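PDB 3JVA: dipeptide Epimerase from Enterococcus faecalis V583, which belongs to the mandelate racemase/muconate lactonizing enzyme family of the enolase superfamily and carries a magnesium ion in its barrel domain. Local coordinates for residues G300-A303 / A304-A308; A249-L252 / V253-T257; A175-A179 / V180-I184; K83-E86 / V87-K90. All coordinates share one frame; numbering follows the deposited sequence.

Contact 1: G300-A303 / A304-A308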
loop_
_atom_site.group_PDB
_atom_site.type_symbol
_atom_site.label_atom_id
_atom_site.label_comp_id
_atom_site.label_asym_id
_atom_site.label_seq_id
_atom_site.Cartn_x
_atom_site.Cartn_y
_atom_site.Cartn_z
ATOM N N GLY B 300 -27.670 -29.935 17.816
ATOM C CA GLY B 300 -26.654 -28.976 17.423
ATOM C C GLY B 300 -25.278 -29.345 17.950
ATOM O O GLY B 300 -24.277 -29.255 17.234
ATOM N N ILE B 301 -25.224 -29.771 19.208
ATOM C CA ILE B 301 -23.958 -30.140 19.818
ATOM C C ILE B 301 -23.348 -31.358 19.142
ATOM O O ILE B 301 -22.144 -31.399 18.888
ATOM C CB ILE B 301 -24.129 -30.444 21.327
ATOM C CG1 ILE B 301 -24.407 -29.146 22.092
ATOM C CG2 ILE B 301 -22.892 -31.150 21.857
ATOM C CD1 ILE B 301 -23.248 -28.137 22.049
ATOM N N THR B 302 -24.179 -32.351 18.850
ATOM C CA THR B 302 -23.691 -33.571 18.225
ATOM C C THR B 302 -23.127 -33.306 16.835
ATOM O O THR B 302 -22.058 -33.815 16.483
ATOM C CB THR B 302 -24.815 -34.627 18.172
ATOM O OG1 THR B 302 -25.277 -34.871 19.508
ATOM C CG2 THR B 302 -24.299 -35.939 17.579
ATOM N N ALA B 303 -23.829 -32.493 16.052
ATOM C CA ALA B 303 -23.362 -32.169 14.713
ATOM C C ALA B 303 -21.991 -31.501 14.818
ATOM O O ALA B 303 -21.050 -31.873 14.120
ATOM C CB ALA B 303 -24.358 -31.239 14.017
ATOM N N ALA B 304 -21.880 -30.523 15.710
ATOM C CA ALA B 304 -20.618 -29.813 15.891
ATOM C C ALA B 304 -19.491 -30.743 16.345
ATOM O O ALA B 304 -18.351 -30.596 15.905
ATOM C CB ALA B 304 -20.802 -28.668 16.892
ATOM N N ALA B 305 -19.809 -31.699 17.215
ATOM C CA ALA B 305 -18.810 -32.633 17.721
ATOM C C ALA B 305 -18.272 -33.539 16.613
ATOM O O ALA B 305 -17.073 -33.805 16.552
ATOM C CB ALA B 305 -19.400 -33.469 18.861
ATOM N N HIS B 306 -19.153 -34.013 15.735
ATOM C CA HIS B 306 -18.717 -34.858 14.625
ATOM C C HIS B 306 -17.784 -34.059 13.720
ATOM O O HIS B 306 -16.764 -34.565 13.265
ATOM C CB HIS B 306 -19.929 -35.362 13.830
ATOM C CG HIS B 306 -20.583 -36.567 14.436
ATOM N ND1 HIS B 306 -20.280 -37.852 14.043
ATOM C CD2 HIS B 306 -21.477 -36.683 15.446
ATOM C CE1 HIS B 306 -20.960 -38.709 14.784
ATOM N NE2 HIS B 306 -21.693 -38.025 15.644
ATOM N N LEU B 307 -18.138 -32.805 13.461
ATOM C CA LEU B 307 -17.311 -31.945 12.623
ATOM C C LEU B 307 -15.950 -31.690 13.276
ATOM O O LEU B 307 -14.908 -31.788 12.622
ATOM C CB LEU B 307 -18.007 -30.605 12.388
ATOM C CG LEU B 307 -17.171 -29.596 11.587
ATOM C CD1 LEU B 307 -16.816 -30.174 10.213
ATOM C CD2 LEU B 307 -17.946 -28.302 11.441
ATOM N N ALA B 308 -15.970 -31.353 14.561
ATOM C CA ALA B 308 -14.741 -31.067 15.297
ATOM C C ALA B 308 -13.830 -32.289 15.306
ATOM O O ALA B 308 -12.634 -32.188 15.036
ATOM C CB ALA B 308 -15.073 -30.647 16.724
#

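Contact 2: A249-L252 / V253-T257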
loop_
_atom_site.group_PDB
_atom_site.type_symbol
_atom_site.label_atom_id
_atom_site.label_comp_id
_atom_site.label_asym_id
_atom_site.label_seq_id
_atom_site.Cartn_x
_atom_site.Cartn_y
_atom_site.Cartn_z
ATOM N N ALA B 249 -14.408 -15.138 7.338
ATOM C CA ALA B 249 -13.149 -15.821 7.591
ATOM C C ALA B 249 -12.083 -15.371 6.602
ATOM O O ALA B 249 -10.942 -15.133 6.982
ATOM C CB ALA B 249 -13.340 -17.335 7.510
ATOM N N LEU B 250 -12.459 -15.259 5.329
ATOM C CA LEU B 250 -11.519 -14.839 4.296
ATOM C C LEU B 250 -10.950 -13.454 4.596
ATOM O O LEU B 250 -9.746 -13.228 4.475
ATOM C CB LEU B 250 -12.212 -14.838 2.929
ATOM C CG LEU B 250 -11.364 -14.421 1.727
ATOM C CD1 LEU B 250 -10.076 -15.239 1.680
ATOM C CD2 LEU B 250 -12.182 -14.615 0.451
ATOM N N GLU B 251 -11.822 -12.533 4.998
ATOM C CA GLU B 251 -11.399 -11.177 5.320
ATOM C C GLU B 251 -10.484 -11.182 6.539
ATOM O O GLU B 251 -9.462 -10.496 6.552
ATOM C CB GLU B 251 -12.624 -10.296 5.582
ATOM C CG GLU B 251 -12.311 -8.834 5.852
ATOM C CD GLU B 251 -11.531 -8.181 4.721
ATOM O OE1 GLU B 251 -11.822 -8.481 3.542
ATOM O OE2 GLU B 251 -10.637 -7.356 5.015
ATOM N N LEU B 252 -10.844 -11.973 7.551
ATOM C CA LEU B 252 -10.055 -12.065 8.778
ATOM C C LEU B 252 -8.643 -12.599 8.546
ATOM O O LEU B 252 -7.677 -12.048 9.077
ATOM C CB LEU B 252 -10.774 -12.939 9.816
ATOM C CG LEU B 252 -11.989 -12.304 10.500
ATOM C CD1 LEU B 252 -12.742 -13.348 11.308
ATOM C CD2 LEU B 252 -11.522 -11.160 11.404
ATOM N N VAL B 253 -8.507 -13.661 7.757
ATOM C CA VAL B 253 -7.176 -14.206 7.507
ATOM C C VAL B 253 -6.399 -13.311 6.547
ATOM O O VAL B 253 -5.174 -13.240 6.624
ATOM C CB VAL B 253 -7.224 -15.646 6.934
ATOM C CG1 VAL B 253 -7.983 -16.554 7.885
ATOM C CG2 VAL B 253 -7.849 -15.646 5.552
ATOM N N LYS B 254 -7.111 -12.631 5.649
ATOM C CA LYS B 254 -6.482 -11.724 4.691
ATOM C C LYS B 254 -5.734 -10.626 5.437
ATOM O O LYS B 254 -4.569 -10.345 5.155
ATOM C CB LYS B 254 -7.526 -11.058 3.791
ATOM C CG LYS B 254 -8.048 -11.904 2.642
ATOM C CD LYS B 254 -8.975 -11.074 1.756
ATOM C CE LYS B 254 -9.439 -11.853 0.532
ATOM N NZ LYS B 254 -10.298 -11.028 -0.370
ATOM N N LYS B 255 -6.423 -10.000 6.385
ATOM C CA LYS B 255 -5.841 -8.920 7.170
ATOM C C LYS B 255 -4.999 -9.413 8.345
ATOM O O LYS B 255 -4.321 -8.618 8.998
ATOM C CB LYS B 255 -6.943 -7.998 7.702
ATOM C CG LYS B 255 -7.835 -7.393 6.626
ATOM C CD LYS B 255 -8.834 -6.398 7.212
ATOM C CE LYS B 255 -8.185 -5.061 7.590
ATOM N NZ LYS B 255 -7.187 -5.145 8.701
ATOM N N GLY B 256 -5.031 -10.716 8.610
ATOM C CA GLY B 256 -4.277 -11.256 9.729
ATOM C C GLY B 256 -4.802 -10.655 11.021
ATOM O O GLY B 256 -4.041 -10.318 11.924
ATOM N N THR B 257 -6.122 -10.545 11.107
ATOM C CA THR B 257 -6.794 -9.950 12.256
ATOM C C THR B 257 -6.665 -10.686 13.593
ATOM O O THR B 257 -6.558 -10.041 14.639
ATOM C CB THR B 257 -8.303 -9.764 11.972
ATOM O OG1 THR B 257 -8.486 -9.170 10.679
ATOM C CG2 THR B 257 -8.935 -8.860 13.023
#

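Contact 3: A175-A179 / V180-I184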
loop_
_atom_site.group_PDB
_atom_site.type_symbol
_atom_site.label_atom_id
_atom_site.label_comp_id
_atom_site.label_asym_id
_atom_site.label_seq_id
_atom_site.Cartn_x
_atom_site.Cartn_y
_atom_site.Cartn_z
ATOM N N ALA B 175 -9.481 -16.291 41.828
ATOM C CA ALA B 175 -10.067 -17.338 42.663
ATOM C C ALA B 175 -10.039 -18.695 41.967
ATOM O O ALA B 175 -9.674 -19.711 42.559
ATOM C CB ALA B 175 -11.500 -16.967 43.030
ATOM N N ILE B 176 -10.429 -18.712 40.700
ATOM C CA ILE B 176 -10.443 -19.957 39.948
ATOM C C ILE B 176 -9.043 -20.547 39.833
ATOM O O ILE B 176 -8.834 -21.726 40.134
ATOM C CB ILE B 176 -11.036 -19.733 38.538
ATOM C CG1 ILE B 176 -12.507 -19.325 38.669
ATOM C CG2 ILE B 176 -10.896 -20.993 37.703
ATOM C CD1 ILE B 176 -13.167 -18.922 37.359
ATOM N N ARG B 177 -8.082 -19.729 39.412
ATOM C CA ARG B 177 -6.712 -20.198 39.255
ATOM C C ARG B 177 -6.140 -20.777 40.545
ATOM O O ARG B 177 -5.565 -21.863 40.540
ATOM C CB ARG B 177 -5.802 -19.067 38.755
ATOM C CG ARG B 177 -4.344 -19.483 38.585
ATOM C CD ARG B 177 -4.213 -20.660 37.628
ATOM N NE ARG B 177 -4.405 -20.268 36.235
ATOM C CZ ARG B 177 -4.707 -21.115 35.256
ATOM N NH1 ARG B 177 -4.863 -22.405 35.519
ATOM N NH2 ARG B 177 -4.828 -20.678 34.009
ATOM N N GLU B 178 -6.296 -20.055 41.648
ATOM C CA GLU B 178 -5.767 -20.529 42.922
ATOM C C GLU B 178 -6.461 -21.804 43.378
ATOM O O GLU B 178 -5.861 -22.636 44.054
ATOM C CB GLU B 178 -5.904 -19.446 43.996
ATOM C CG GLU B 178 -7.295 -18.855 44.118
ATOM C CD GLU B 178 -7.340 -17.666 45.063
ATOM O OE1 GLU B 178 -6.489 -16.759 44.913
ATOM O OE2 GLU B 178 -8.225 -17.634 45.949
ATOM N N ALA B 179 -7.723 -21.964 42.991
ATOM C CA ALA B 179 -8.476 -23.143 43.386
ATOM C C ALA B 179 -8.064 -24.411 42.642
ATOM O O ALA B 179 -7.942 -25.474 43.252
ATOM C CB ALA B 179 -9.968 -22.895 43.197
ATOM N N VAL B 180 -7.830 -24.306 41.336
ATOM C CA VAL B 180 -7.482 -25.484 40.546
ATOM C C VAL B 180 -6.032 -25.633 40.080
ATOM O O VAL B 180 -5.666 -26.660 39.522
ATOM C CB VAL B 180 -8.400 -25.587 39.307
ATOM C CG1 VAL B 180 -9.864 -25.498 39.741
ATOM C CG2 VAL B 180 -8.063 -24.479 38.315
ATOM N N GLY B 181 -5.202 -24.621 40.293
ATOM C CA GLY B 181 -3.817 -24.749 39.868
ATOM C C GLY B 181 -3.557 -24.312 38.440
ATOM O O GLY B 181 -4.483 -23.945 37.715
ATOM N N PHE B 182 -2.295 -24.384 38.025
ATOM C CA PHE B 182 -1.890 -23.947 36.695
ATOM C C PHE B 182 -1.924 -24.961 35.556
ATOM O O PHE B 182 -1.636 -24.604 34.416
ATOM C CB PHE B 182 -0.498 -23.316 36.781
ATOM C CG PHE B 182 -0.492 -21.998 37.494
ATOM C CD1 PHE B 182 -0.645 -20.810 36.786
ATOM C CD2 PHE B 182 -0.416 -21.947 38.879
ATOM C CE1 PHE B 182 -0.729 -19.587 37.451
ATOM C CE2 PHE B 182 -0.500 -20.732 39.554
ATOM C CZ PHE B 182 -0.657 -19.551 38.838
ATOM N N ASP B 183 -2.271 -26.212 35.846
ATOM C CA ASP B 183 -2.337 -27.220 34.793
ATOM C C ASP B 183 -3.688 -27.212 34.086
ATOM O O ASP B 183 -3.904 -27.973 33.143
ATOM C CB ASP B 183 -2.067 -28.617 35.354
ATOM C CG ASP B 183 -0.617 -28.811 35.739
ATOM O OD1 ASP B 183 0.259 -28.485 34.908
ATOM O OD2 ASP B 183 -0.353 -29.291 36.861
ATOM N N ILE B 184 -4.593 -26.354 34.544
ATOM C CA ILE B 184 -5.918 -26.254 33.939
ATOM C C ILE B 184 -5.934 -25.033 33.022
ATOM O O ILE B 184 -5.514 -23.942 33.416
ATOM C CB ILE B 184 -7.024 -26.095 35.017
ATOM C CG1 ILE B 184 -7.029 -27.311 35.949
ATOM C CG2 ILE B 184 -8.391 -25.939 34.354
ATOM C CD1 ILE B 184 -7.290 -28.635 35.252
#

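Contact 4: K83-E86 / V87-K90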
loop_
_atom_site.group_PDB
_atom_site.type_symbol
_atom_site.label_atom_id
_atom_site.label_comp_id
_atom_site.label_asym_id
_atom_site.label_seq_id
_atom_site.Cartn_x
_atom_site.Cartn_y
_atom_site.Cartn_z
ATOM N N LYS B 83 -26.887 -27.965 -3.910
ATOM C CA LYS B 83 -28.144 -27.363 -4.347
ATOM C C LYS B 83 -29.021 -26.971 -3.165
ATOM O O LYS B 83 -29.693 -25.942 -3.196
ATOM C CB LYS B 83 -28.924 -28.314 -5.265
ATOM C CG LYS B 83 -30.224 -27.710 -5.786
ATOM C CD LYS B 83 -30.938 -28.616 -6.795
ATOM C CE LYS B 83 -32.251 -27.984 -7.267
ATOM N NZ LYS B 83 -32.951 -28.793 -8.325
ATOM N N ILE B 84 -29.019 -27.785 -2.116
ATOM C CA ILE B 84 -29.837 -27.465 -0.962
ATOM C C ILE B 84 -29.449 -26.087 -0.413
ATOM O O ILE B 84 -30.319 -25.286 -0.084
ATOM C CB ILE B 84 -29.719 -28.573 0.117
ATOM C CG1 ILE B 84 -30.457 -29.825 -0.379
ATOM C CG2 ILE B 84 -30.319 -28.099 1.438
ATOM C CD1 ILE B 84 -30.200 -31.078 0.432
ATOM N N HIS B 85 -28.154 -25.788 -0.347
ATOM C CA HIS B 85 -27.744 -24.479 0.144
ATOM C C HIS B 85 -28.042 -23.418 -0.902
ATOM O O HIS B 85 -28.363 -22.282 -0.568
ATOM C CB HIS B 85 -26.264 -24.480 0.519
ATOM C CG HIS B 85 -26.015 -24.924 1.925
ATOM N ND1 HIS B 85 -26.158 -24.081 3.007
ATOM C CD2 HIS B 85 -25.695 -26.138 2.432
ATOM C CE1 HIS B 85 -25.935 -24.757 4.120
ATOM N NE2 HIS B 85 -25.652 -26.008 3.800
ATOM N N GLU B 86 -27.957 -23.801 -2.171
ATOM C CA GLU B 86 -28.259 -22.871 -3.255
ATOM C C GLU B 86 -29.701 -22.397 -3.088
ATOM O O GLU B 86 -29.984 -21.198 -3.126
ATOM C CB GLU B 86 -28.115 -23.576 -4.602
ATOM C CG GLU B 86 -28.476 -22.716 -5.799
ATOM C CD GLU B 86 -28.380 -23.493 -7.097
ATOM O OE1 GLU B 86 -29.323 -24.245 -7.422
ATOM O OE2 GLU B 86 -27.351 -23.365 -7.780
ATOM N N VAL B 87 -30.608 -23.356 -2.912
ATOM C CA VAL B 87 -32.036 -23.077 -2.737
ATOM C C VAL B 87 -32.299 -22.207 -1.511
ATOM O O VAL B 87 -33.036 -21.219 -1.585
ATOM C CB VAL B 87 -32.838 -24.396 -2.604
ATOM C CG1 VAL B 87 -34.311 -24.102 -2.353
ATOM C CG2 VAL B 87 -32.678 -25.220 -3.873
ATOM N N MET B 88 -31.703 -22.570 -0.379
ATOM C CA MET B 88 -31.899 -21.783 0.835
ATOM C C MET B 88 -31.380 -20.354 0.675
ATOM O O MET B 88 -32.006 -19.404 1.147
ATOM C CB MET B 88 -31.213 -22.456 2.029
ATOM C CG MET B 88 -31.838 -23.793 2.406
ATOM S SD MET B 88 -31.234 -24.410 3.991
ATOM C CE MET B 88 -29.545 -24.823 3.584
ATOM N N ASP B 89 -30.241 -20.204 0.007
ATOM C CA ASP B 89 -29.660 -18.881 -0.204
ATOM C C ASP B 89 -30.501 -18.021 -1.142
ATOM O O ASP B 89 -30.526 -16.802 -1.002
ATOM C CB ASP B 89 -28.233 -18.997 -0.754
ATOM C CG ASP B 89 -27.244 -19.499 0.286
ATOM O OD1 ASP B 89 -27.585 -19.515 1.491
ATOM O OD2 ASP B 89 -26.120 -19.867 -0.106
ATOM N N LYS B 90 -31.183 -18.651 -2.095
ATOM C CA LYS B 90 -32.040 -17.905 -3.017
ATOM C C LYS B 90 -33.269 -17.402 -2.275
ATOM O O LYS B 90 -33.800 -16.333 -2.573
ATOM C CB LYS B 90 -32.510 -18.787 -4.178
ATOM C CG LYS B 90 -31.513 -18.972 -5.305
ATOM C CD LYS B 90 -32.153 -19.754 -6.451
ATOM C CE LYS B 90 -31.179 -20.006 -7.597
ATOM N NZ LYS B 90 -30.689 -18.748 -8.229
HETATM O O HOH W 1 -26.150 -21.291 2.977
#

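Contact 1: G300-A303 / A304-A308
Thr302 and His306 lie side by side, one helical turn apart, and point the same way. The methyl CG2 of Thr302 rests 3.6 Å from CD2 of the His306 ring. The ring also turns an edge to the backbone of the same threonine: Thr302 O lies in the plane of the ring, 3.1 Å from His306 CD2. That oxygen accepts the N-H of His306 at 3.0 Å as well, so one carbonyl meets both the backbone and the ring of His306. In Thr302, CG2 stands anti to the backbone N (chi1 -58° for OG1), which sends the methyl along the helix to the ring. OG1 is left beside the backbone N and bonds to Thr298 O and Val334 N. His306 ND1 is bonded to Tyr119 N. The segment belongs to helix 298-310, the helix of a beta-alpha-beta unit between strands 287-290 and 314-317 of the barrel. Helical bonds continue from Ala304 N to Gly300 O (3.1 Å) and from Leu307 N to Ala303 O (3.1 Å). All the touching residues are buried, and none faces solvent. Between the segments, side chain meets side chain only at Thr302 and His306. The alanine methyls instead meet mainly backbone atoms: Ala304 CB lies 3.5 Å from Gly300 O. The side chain of Ile301 touches Cys292 and Ala321. Ala304, Leu307 and Ala308 pack on Ile290 of strand 287-290.

Contact 2: A249-L252 / V253-T257
A Schellman motif ends helix 246-255 here, with Gly256 as its C-prime residue at positive phi (63°). Thr257 N closes the motif by bonding to Leu252 O at 3.0 Å, in the plane of that carbonyl. The inner bond, from Gly256 N to Val253 O, is weak. The turn folds Thr257 back over Leu252. CD2 of Leu252 meets Thr257 CB at 3.6 Å, an apolar touch beside the polar closure. One turn earlier the helix is regular, with Val253 N bonded to Ala249 O at 2.9 Å. Lys254 runs extended beyond CG and lays its aliphatic end across Leu250. Its CE is 3.4 Å from Leu250 CG, tighter than usual for two carbons. Leu250 CG is anti to the backbone N (chi1 -180°), which carries the branch toward the lysine chain. Leu250 and Lys254 also pack on Leu250 and Lys254, respectively, of the second subunit. Glu251 bends at chi2 and brings OE2 near the CG and CD methylenes of Lys255. The charged ends do not pair: Glu251 OE2 and Lys255 NZ are 5.5 Å apart. The helix connects strands 236-239 and 260-263 in a beta-alpha-beta unit of the barrel. Leu252 and Thr257 face helix 223-232, where they touch Leu223 and Leu226, while Ala249 and Val253 pack on Ile277 and Ile280 of helix 271-284.

Contact 3: A175-A179 / V180-I184
This is a local contact at the C-terminal end of helix 166-180, where Arg177 reaches forward to hold the loop that leads to strand 185-189. Its guanidinium grips two carbonyls of that loop. NH1 bonds to Ile184 O at 2.7 Å, nearly straight (173°), and to Gly181 O at 2.7 Å. Both oxygens lie at the edge of the guanidinium, close to its plane. A weak bond from NH2 also reaches Ile184 O. The chain of Arg177 leaves the helix with CG anti to the backbone N (chi1 179°). It then bends at chi2 and chi3, and this curl brings the charged end round to the loop. The same curl lays the methylenes on Phe182. Arg177 CD sits over the centre of the ring face in a CH-pi contact, 3.7 Å from the centroid of Phe182. The guanidinium and ring planes are 16° apart. The backbone finishes the helix with two bonds, Val180 N to Ile176 O at 3.0 Å and Gly181 N to Arg177 O at 2.8 Å. Gly181 then leaves helical angles with positive phi. Ile176 and Val180 pack on Ala147 of helix 140-152. Outside the segment, Arg177 NE bonds to Tyr209 O and NH2 to Gln210 O. The guanidinium is therefore met by backbone oxygens at all three of its nitrogens. Neutral carbonyl dipoles, four in number, would favour the positive charge, and the many bonds should fix the rotation of the group.

Contact 4: K83-E86 / V87-K90
Met88 CG stands anti to the carbonyl carbon (chi1 -66°), and the chain then bends at chi3 (-70°), which folds the methyl CE back over the ring of His85. His85 CG is likewise anti to its carbonyl carbon (chi1 -87°), which puts one ring face against that methyl. CE lies over this face, offset toward the rim, 3.7 Å from the centroid of the His85 ring. It is nearest to ND1 of His85, at 3.5 Å. This is a CH-pi contact. Met88 SD stays farther off, above the same ring at 5.5 Å from the centroid. CE also touches Ile84 CG2 at 4.0 Å, where Ile84 and Met88 run side by side. At the edge of the ring, in its plane, a water is 2.8 Å from His85 ND1. This water donates to Asp89 OD1 at 2.7 Å and so bridges two residues one turn apart. Asp89 OD1 has a second partner in Lys99, a salt bridge. The backbone underneath is regular, with Asp89 N bonded to His85 O at 2.9 Å. On another side, Lys83 CG meets Val87 CG2, while Glu86 OE2 forms a salt bridge with Lys312 and a hydrogen bond with Tyr125 OH, both of the second subunit. The ring of His85 also stacks on that of His272. Ile84 and Met88 pack on Ile102 of helix 96-114, and Val87 and Met88 reach Ala72 and Phe69 of helix 59-73. These three helices form the helical part of the alpha+beta N-terminal domain characteristic of the enolase superfamily.

From the N terminus, contact 4 comes first, on helix 81-91 in the alpha+beta N-terminal domain. Contact 3 follows at the end of helix 166-180, then contact 2 at the end of helix 246-255. Last is contact 1, within helix 298-310, which joins strands 287-290 and 314-317. These three belong to the barrel domain. All four are local, each closing no more than a turn or two of chain. They stand in series, so none nests in or crosses another, and none touches another. Contacts 3 and 4 lie on opposite sides of the chain's centre, with centres about 47 Å apart. Contacts 2 and 4 both meet the second subunit. Contacts 2 and 3 mark helix ends leading to strands 260-263 and 185-189.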